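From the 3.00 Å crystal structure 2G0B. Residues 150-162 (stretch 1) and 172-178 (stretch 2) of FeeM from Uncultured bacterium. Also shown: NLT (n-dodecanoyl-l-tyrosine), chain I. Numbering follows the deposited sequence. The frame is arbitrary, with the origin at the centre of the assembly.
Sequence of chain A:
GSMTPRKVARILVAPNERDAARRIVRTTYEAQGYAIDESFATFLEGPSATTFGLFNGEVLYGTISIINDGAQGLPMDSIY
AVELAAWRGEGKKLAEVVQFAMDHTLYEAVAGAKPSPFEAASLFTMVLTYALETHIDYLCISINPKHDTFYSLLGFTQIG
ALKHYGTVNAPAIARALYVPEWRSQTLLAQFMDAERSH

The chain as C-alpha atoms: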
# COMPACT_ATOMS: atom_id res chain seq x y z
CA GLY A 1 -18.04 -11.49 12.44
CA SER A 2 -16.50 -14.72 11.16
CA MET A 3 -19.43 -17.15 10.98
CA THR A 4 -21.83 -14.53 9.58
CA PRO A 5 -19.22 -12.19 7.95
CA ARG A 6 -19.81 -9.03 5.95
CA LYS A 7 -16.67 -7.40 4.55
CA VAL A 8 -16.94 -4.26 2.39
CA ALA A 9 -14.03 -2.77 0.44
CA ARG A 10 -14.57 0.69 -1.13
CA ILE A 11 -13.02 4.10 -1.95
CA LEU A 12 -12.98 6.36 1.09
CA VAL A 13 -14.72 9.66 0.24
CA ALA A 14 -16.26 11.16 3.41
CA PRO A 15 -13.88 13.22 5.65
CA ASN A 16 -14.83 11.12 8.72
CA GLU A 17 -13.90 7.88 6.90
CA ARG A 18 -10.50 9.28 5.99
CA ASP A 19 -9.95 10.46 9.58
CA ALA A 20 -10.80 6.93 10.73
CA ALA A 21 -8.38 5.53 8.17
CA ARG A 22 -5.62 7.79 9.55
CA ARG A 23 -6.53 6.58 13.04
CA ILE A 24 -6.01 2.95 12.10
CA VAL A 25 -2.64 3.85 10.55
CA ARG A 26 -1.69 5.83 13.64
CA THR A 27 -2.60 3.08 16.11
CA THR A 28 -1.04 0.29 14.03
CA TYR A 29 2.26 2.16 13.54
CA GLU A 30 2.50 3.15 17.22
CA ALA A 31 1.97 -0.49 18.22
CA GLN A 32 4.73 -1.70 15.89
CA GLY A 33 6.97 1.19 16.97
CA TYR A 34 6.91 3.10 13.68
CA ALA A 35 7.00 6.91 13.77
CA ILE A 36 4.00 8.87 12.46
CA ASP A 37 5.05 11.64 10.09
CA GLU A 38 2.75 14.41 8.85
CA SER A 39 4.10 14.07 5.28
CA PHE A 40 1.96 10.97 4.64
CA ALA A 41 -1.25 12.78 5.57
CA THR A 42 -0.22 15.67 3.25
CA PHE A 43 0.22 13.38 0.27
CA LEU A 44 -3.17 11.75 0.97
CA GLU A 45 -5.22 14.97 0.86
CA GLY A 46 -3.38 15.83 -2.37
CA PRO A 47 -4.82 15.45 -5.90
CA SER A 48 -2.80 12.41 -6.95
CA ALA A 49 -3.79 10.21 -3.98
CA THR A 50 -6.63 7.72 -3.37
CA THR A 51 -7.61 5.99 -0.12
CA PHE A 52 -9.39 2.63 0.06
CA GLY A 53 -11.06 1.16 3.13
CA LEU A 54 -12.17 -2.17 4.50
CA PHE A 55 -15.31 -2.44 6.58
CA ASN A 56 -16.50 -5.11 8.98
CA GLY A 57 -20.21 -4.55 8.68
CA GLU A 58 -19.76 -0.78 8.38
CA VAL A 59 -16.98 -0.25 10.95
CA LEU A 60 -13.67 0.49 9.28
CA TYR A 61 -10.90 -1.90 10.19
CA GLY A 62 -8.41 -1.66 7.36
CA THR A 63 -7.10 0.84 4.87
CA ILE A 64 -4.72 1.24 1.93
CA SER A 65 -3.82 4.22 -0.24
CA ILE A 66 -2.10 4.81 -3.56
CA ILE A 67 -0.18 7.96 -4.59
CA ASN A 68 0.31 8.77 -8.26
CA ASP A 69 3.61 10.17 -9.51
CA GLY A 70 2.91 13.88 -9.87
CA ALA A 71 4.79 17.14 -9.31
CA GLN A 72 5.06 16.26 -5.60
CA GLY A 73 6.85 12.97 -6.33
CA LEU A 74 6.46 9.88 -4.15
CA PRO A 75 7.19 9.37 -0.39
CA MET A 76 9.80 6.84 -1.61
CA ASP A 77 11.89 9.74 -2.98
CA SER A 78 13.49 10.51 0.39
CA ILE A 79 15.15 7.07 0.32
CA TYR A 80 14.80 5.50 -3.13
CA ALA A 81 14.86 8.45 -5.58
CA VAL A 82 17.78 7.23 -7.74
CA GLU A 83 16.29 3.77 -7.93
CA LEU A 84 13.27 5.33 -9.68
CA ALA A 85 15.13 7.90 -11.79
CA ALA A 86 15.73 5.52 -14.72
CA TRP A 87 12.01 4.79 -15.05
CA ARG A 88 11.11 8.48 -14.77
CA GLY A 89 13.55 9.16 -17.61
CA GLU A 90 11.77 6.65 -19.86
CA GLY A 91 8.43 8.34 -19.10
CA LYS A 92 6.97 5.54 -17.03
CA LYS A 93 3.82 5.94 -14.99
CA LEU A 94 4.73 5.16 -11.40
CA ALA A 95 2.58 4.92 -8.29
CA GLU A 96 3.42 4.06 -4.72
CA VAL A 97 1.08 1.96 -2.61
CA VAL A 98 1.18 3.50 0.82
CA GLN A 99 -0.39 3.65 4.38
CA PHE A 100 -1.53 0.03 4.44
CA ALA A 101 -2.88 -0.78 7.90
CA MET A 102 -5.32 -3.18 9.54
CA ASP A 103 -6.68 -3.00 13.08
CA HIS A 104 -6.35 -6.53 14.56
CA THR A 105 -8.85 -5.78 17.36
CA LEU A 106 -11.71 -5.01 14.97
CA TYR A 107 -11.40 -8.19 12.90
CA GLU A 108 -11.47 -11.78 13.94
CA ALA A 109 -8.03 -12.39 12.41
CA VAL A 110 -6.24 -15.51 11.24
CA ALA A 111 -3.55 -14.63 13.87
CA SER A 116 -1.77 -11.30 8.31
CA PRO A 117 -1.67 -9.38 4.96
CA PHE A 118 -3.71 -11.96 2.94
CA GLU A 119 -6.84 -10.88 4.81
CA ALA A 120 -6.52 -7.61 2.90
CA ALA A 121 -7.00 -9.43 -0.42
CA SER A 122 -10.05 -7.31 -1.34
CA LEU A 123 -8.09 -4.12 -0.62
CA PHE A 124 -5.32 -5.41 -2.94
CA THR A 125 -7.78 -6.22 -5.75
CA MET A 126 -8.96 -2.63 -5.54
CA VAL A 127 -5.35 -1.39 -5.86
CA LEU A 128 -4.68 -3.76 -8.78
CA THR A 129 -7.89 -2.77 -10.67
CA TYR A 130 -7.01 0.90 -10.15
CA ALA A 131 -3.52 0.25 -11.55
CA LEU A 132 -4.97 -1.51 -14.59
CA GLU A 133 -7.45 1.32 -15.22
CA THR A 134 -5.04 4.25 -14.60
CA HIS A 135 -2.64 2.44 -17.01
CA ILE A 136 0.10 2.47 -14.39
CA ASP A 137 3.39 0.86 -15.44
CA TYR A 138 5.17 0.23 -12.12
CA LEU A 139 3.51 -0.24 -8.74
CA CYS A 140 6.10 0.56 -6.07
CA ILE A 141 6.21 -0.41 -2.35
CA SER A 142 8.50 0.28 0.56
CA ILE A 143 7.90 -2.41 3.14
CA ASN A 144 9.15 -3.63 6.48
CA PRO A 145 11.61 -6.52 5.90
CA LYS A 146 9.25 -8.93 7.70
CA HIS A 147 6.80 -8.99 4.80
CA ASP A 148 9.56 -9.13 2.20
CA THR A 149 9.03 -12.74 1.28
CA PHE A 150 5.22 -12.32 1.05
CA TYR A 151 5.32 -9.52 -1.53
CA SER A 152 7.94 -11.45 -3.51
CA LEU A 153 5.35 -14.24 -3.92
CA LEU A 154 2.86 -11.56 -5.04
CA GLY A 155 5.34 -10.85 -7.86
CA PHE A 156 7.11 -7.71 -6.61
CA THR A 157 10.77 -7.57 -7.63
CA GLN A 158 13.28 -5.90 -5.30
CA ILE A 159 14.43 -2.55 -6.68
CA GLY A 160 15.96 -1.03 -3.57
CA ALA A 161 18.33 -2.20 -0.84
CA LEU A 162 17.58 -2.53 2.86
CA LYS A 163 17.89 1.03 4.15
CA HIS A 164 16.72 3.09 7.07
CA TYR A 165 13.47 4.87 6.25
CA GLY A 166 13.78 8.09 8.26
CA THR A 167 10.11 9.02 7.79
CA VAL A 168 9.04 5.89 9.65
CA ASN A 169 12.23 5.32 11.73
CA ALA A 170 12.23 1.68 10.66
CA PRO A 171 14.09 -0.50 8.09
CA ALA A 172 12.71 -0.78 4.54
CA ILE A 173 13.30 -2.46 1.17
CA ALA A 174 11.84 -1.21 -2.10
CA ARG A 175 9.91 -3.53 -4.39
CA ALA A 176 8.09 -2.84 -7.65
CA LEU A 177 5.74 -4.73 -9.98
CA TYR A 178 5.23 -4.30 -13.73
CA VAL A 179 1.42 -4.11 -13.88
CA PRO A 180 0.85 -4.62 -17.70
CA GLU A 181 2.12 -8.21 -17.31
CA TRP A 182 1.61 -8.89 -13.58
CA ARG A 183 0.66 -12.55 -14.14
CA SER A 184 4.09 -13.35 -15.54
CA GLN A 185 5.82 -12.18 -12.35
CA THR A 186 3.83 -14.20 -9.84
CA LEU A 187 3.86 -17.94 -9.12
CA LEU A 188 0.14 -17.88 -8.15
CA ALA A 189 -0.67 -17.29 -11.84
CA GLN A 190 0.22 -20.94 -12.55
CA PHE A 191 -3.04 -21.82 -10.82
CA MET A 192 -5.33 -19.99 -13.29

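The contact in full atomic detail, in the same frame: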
# COMPACT_ATOMS: atom_id res chain seq x y z
N PHE A 150 6.62 -12.25 1.44
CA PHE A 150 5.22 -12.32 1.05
C PHE A 150 4.97 -11.56 -0.26
O PHE A 150 4.32 -12.07 -1.17
CB PHE A 150 4.31 -11.76 2.16
CG PHE A 150 2.88 -11.59 1.75
CD1 PHE A 150 2.03 -12.69 1.65
CD2 PHE A 150 2.38 -10.33 1.42
CE1 PHE A 150 0.71 -12.54 1.23
CE2 PHE A 150 1.07 -10.18 1.00
CZ PHE A 150 0.23 -11.28 0.91
N TYR A 151 5.50 -10.35 -0.34
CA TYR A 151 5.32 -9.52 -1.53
C TYR A 151 6.12 -10.03 -2.73
O TYR A 151 5.76 -9.76 -3.87
CB TYR A 151 5.64 -8.07 -1.21
CG TYR A 151 4.63 -7.46 -0.29
CD1 TYR A 151 4.99 -7.03 0.98
CD2 TYR A 151 3.28 -7.36 -0.66
CE1 TYR A 151 4.06 -6.50 1.86
CE2 TYR A 151 2.34 -6.84 0.20
CZ TYR A 151 2.74 -6.40 1.46
OH TYR A 151 1.82 -5.86 2.34
N SER A 152 7.18 -10.78 -2.46
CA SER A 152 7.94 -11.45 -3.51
C SER A 152 7.09 -12.56 -4.18
O SER A 152 7.15 -12.74 -5.40
CB SER A 152 9.26 -12.00 -2.95
OG SER A 152 9.19 -13.41 -2.73
N LEU A 153 6.29 -13.26 -3.38
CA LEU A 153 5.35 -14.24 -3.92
C LEU A 153 4.28 -13.54 -4.76
O LEU A 153 3.92 -14.02 -5.83
CB LEU A 153 4.70 -15.04 -2.78
CG LEU A 153 3.50 -15.95 -3.12
CD1 LEU A 153 3.95 -17.36 -3.47
CD2 LEU A 153 2.53 -15.97 -1.98
N LEU A 154 3.83 -12.38 -4.29
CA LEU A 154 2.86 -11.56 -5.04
C LEU A 154 3.44 -10.98 -6.34
O LEU A 154 2.71 -10.34 -7.10
CB LEU A 154 2.32 -10.42 -4.18
CG LEU A 154 1.28 -10.69 -3.09
CD1 LEU A 154 0.44 -9.44 -2.87
CD2 LEU A 154 0.40 -11.87 -3.43
N GLY A 155 4.73 -11.21 -6.59
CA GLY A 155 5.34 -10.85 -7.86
C GLY A 155 6.17 -9.58 -7.89
O GLY A 155 6.69 -9.20 -8.95
N PHE A 156 6.30 -8.92 -6.73
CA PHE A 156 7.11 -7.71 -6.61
C PHE A 156 8.60 -8.04 -6.60
O PHE A 156 9.07 -8.85 -5.80
CB PHE A 156 6.76 -6.98 -5.34
CG PHE A 156 5.47 -6.24 -5.39
CD1 PHE A 156 4.28 -6.88 -5.04
CD2 PHE A 156 5.43 -4.90 -5.75
CE1 PHE A 156 3.08 -6.19 -5.07
CE2 PHE A 156 4.24 -4.21 -5.76
CZ PHE A 156 3.06 -4.86 -5.42
N THR A 157 9.33 -7.40 -7.51
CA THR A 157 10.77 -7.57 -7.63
C THR A 157 11.44 -6.51 -6.77
O THR A 157 10.94 -5.41 -6.67
CB THR A 157 11.16 -7.42 -9.12
OG1 THR A 157 10.70 -8.56 -9.83
CG2 THR A 157 12.67 -7.50 -9.32
N GLN A 158 12.55 -6.86 -6.14
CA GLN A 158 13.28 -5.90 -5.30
C GLN A 158 14.04 -4.90 -6.15
O GLN A 158 14.81 -5.27 -7.03
CB GLN A 158 14.23 -6.61 -4.36
CG GLN A 158 14.56 -5.82 -3.15
CD GLN A 158 15.73 -6.38 -2.39
OE1 GLN A 158 16.09 -7.54 -2.56
NE2 GLN A 158 16.32 -5.57 -1.53
N ILE A 159 13.80 -3.61 -5.90
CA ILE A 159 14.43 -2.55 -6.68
C ILE A 159 15.31 -1.68 -5.82
O ILE A 159 16.14 -0.94 -6.33
CB ILE A 159 13.38 -1.70 -7.44
CG1 ILE A 159 12.40 -1.03 -6.47
CG2 ILE A 159 12.64 -2.55 -8.45
CD1 ILE A 159 12.01 0.35 -6.86
N GLY A 160 15.16 -1.79 -4.51
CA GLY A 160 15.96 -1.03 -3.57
C GLY A 160 16.50 -1.86 -2.43
O GLY A 160 15.86 -2.81 -1.99
N ALA A 161 17.68 -1.50 -1.95
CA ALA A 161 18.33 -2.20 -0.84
C ALA A 161 17.63 -1.96 0.50
O ALA A 161 16.74 -1.12 0.61
CB ALA A 161 19.76 -1.81 -0.76
N LEU A 162 18.05 -2.72 1.50
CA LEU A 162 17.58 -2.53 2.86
C LEU A 162 18.22 -1.29 3.46
O LEU A 162 19.43 -1.25 3.71
CB LEU A 162 17.89 -3.78 3.70
CG LEU A 162 17.65 -3.77 5.21
CD1 LEU A 162 16.26 -3.33 5.54
CD2 LEU A 162 17.90 -5.14 5.77
N ALA A 172 13.57 -0.59 5.72
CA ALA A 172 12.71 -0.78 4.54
C ALA A 172 13.48 -1.30 3.32
O ALA A 172 14.64 -0.93 3.12
CB ALA A 172 11.99 0.53 4.19
N ILE A 173 12.83 -2.16 2.53
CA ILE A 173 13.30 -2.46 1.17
C ILE A 173 12.28 -1.98 0.17
O ILE A 173 11.09 -1.92 0.47
CB ILE A 173 13.62 -3.99 0.93
CG1 ILE A 173 12.45 -4.86 1.30
CG2 ILE A 173 14.77 -4.46 1.77
CD1 ILE A 173 12.78 -5.75 2.49
N ALA A 174 12.74 -1.64 -1.03
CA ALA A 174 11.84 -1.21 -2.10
C ALA A 174 11.59 -2.34 -3.06
O ALA A 174 12.52 -3.02 -3.48
CB ALA A 174 12.40 -0.02 -2.82
N ARG A 175 10.31 -2.55 -3.38
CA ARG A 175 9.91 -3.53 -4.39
C ARG A 175 8.94 -2.88 -5.38
O ARG A 175 8.20 -1.97 -5.04
CB ARG A 175 9.25 -4.76 -3.75
CG ARG A 175 10.02 -5.37 -2.60
CD ARG A 175 9.58 -6.78 -2.22
NE ARG A 175 10.06 -7.76 -3.18
CZ ARG A 175 11.09 -8.57 -2.99
NH1 ARG A 175 11.76 -8.53 -1.86
NH2 ARG A 175 11.45 -9.42 -3.93
N ALA A 176 8.96 -3.36 -6.62
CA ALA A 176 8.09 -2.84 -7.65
C ALA A 176 7.53 -3.98 -8.48
O ALA A 176 8.13 -5.06 -8.53
CB ALA A 176 8.83 -1.87 -8.52
N LEU A 177 6.37 -3.75 -9.10
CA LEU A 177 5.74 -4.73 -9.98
C LEU A 177 5.31 -4.10 -11.31
O LEU A 177 4.67 -3.04 -11.32
CB LEU A 177 4.55 -5.39 -9.28
CG LEU A 177 3.49 -6.09 -10.14
CD1 LEU A 177 3.98 -7.45 -10.63
CD2 LEU A 177 2.20 -6.23 -9.38
N TYR A 178 5.67 -4.75 -12.42
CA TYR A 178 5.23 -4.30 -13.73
C TYR A 178 3.79 -4.74 -13.99
O TYR A 178 3.54 -5.90 -14.35
CB TYR A 178 6.15 -4.83 -14.83
CG TYR A 178 5.89 -4.20 -16.18
CD1 TYR A 178 5.90 -2.81 -16.35
CD2 TYR A 178 5.61 -4.98 -17.29
CE1 TYR A 178 5.65 -2.23 -17.58
CE2 TYR A 178 5.35 -4.41 -18.53
CZ TYR A 178 5.38 -3.03 -18.67
OH TYR A 178 5.14 -2.46 -19.90
N NLT I . 4.58 0.78 3.82
C1 NLT I . 3.47 0.09 3.56
OL NLT I . 2.39 0.32 4.09
C2 NLT I . 3.61 -1.04 2.56
C3 NLT I . 2.46 -1.09 1.54
C4 NLT I . 2.31 -2.48 0.92
C5 NLT I . 1.14 -2.53 -0.08
C6 NLT I . 1.17 -3.77 -0.97
C7 NLT I . 0.23 -3.63 -2.17
C8 NLT I . -0.10 -4.98 -2.78
C9 NLT I . -0.98 -4.88 -4.03
C10 NLT I . -0.50 -5.91 -5.05
C11 NLT I . -1.21 -5.83 -6.40
C12 NLT I . -0.87 -7.07 -7.24
CA NLT I . 4.69 1.84 4.83
CB NLT I . 6.12 2.37 4.88
CG NLT I . 6.98 1.57 5.83
CD2 NLT I . 6.65 1.47 7.17
CE2 NLT I . 7.44 0.73 8.03
CZ NLT I . 8.57 0.11 7.56
CE1 NLT I . 8.91 0.20 6.22
CD1 NLT I . 8.12 0.93 5.35
OH NLT I . 9.33 -0.60 8.39
C NLT I . 3.80 3.01 4.54
O NLT I . 3.65 3.35 3.35
O2 NLT I . 3.25 3.62 5.50

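Stretch 1 begins with the last turn of a helix and continues as an extended segment that runs antiparallel to strand 172-178, with 125° between the N-to-C directions of strand 157-159 and its partner; together the stretches bury 785 Å². In the helix, Tyr-151 meets stretch 2 only through CB, 4.3 Å from Arg-175 CD, while its ring extends to the acyl chain of the ligand, CE2 lying 3.5 Å from NLT C6. Ser-152 CB rests over one face of the Arg-175 guanidinium, 3.5 Å from NH2.

Gly-155 ends the helix in a Schellman motif. Its phi of 102° would jam a CB against the preceding carbonyl oxygen, which by itself calls for glycine. Phe-156 then supplies the carbonyl that holds Arg-175: its O accepts from both Arg-175 NE (3.0 Å) and Arg-175 NH2 (3.1 Å), lying near the guanidinium plane, where the N-H groups point. The opposite face of that group is covered by the backbone N of Gln-158. The Phe-156 ring receives Leu-177 CB over one face, 3.9 Å from the centroid and 21° off the normal, a CH-pi contact, and meets the ligand at its edge, CE1 to NLT C10 being 3.6 Å.

At Thr-157 the pairing with Ala-176 is reciprocal: Thr-157 N donates to Ala-176 O (2.8 Å), and Ala-176 N to Thr-157 O (2.9 Å). Gln-158 faces Arg-175 in a non-hydrogen-bonded pair; its NE2 instead reaches Gly-160 O (2.8 Å).

Ala-174 O accepts from both Ile-159 N (2.8 Å) and Gly-160 N (3.1 Å) as the chain turns a corner. Ile-159 CG1 packs 3.8 Å from Ala-174 CB. The return bond, Ala-174 N to Gly-160 O, is weak at 3.5 Å. Finally, Leu-162 CB contacts Ile-173 CG2 at 3.7 Å.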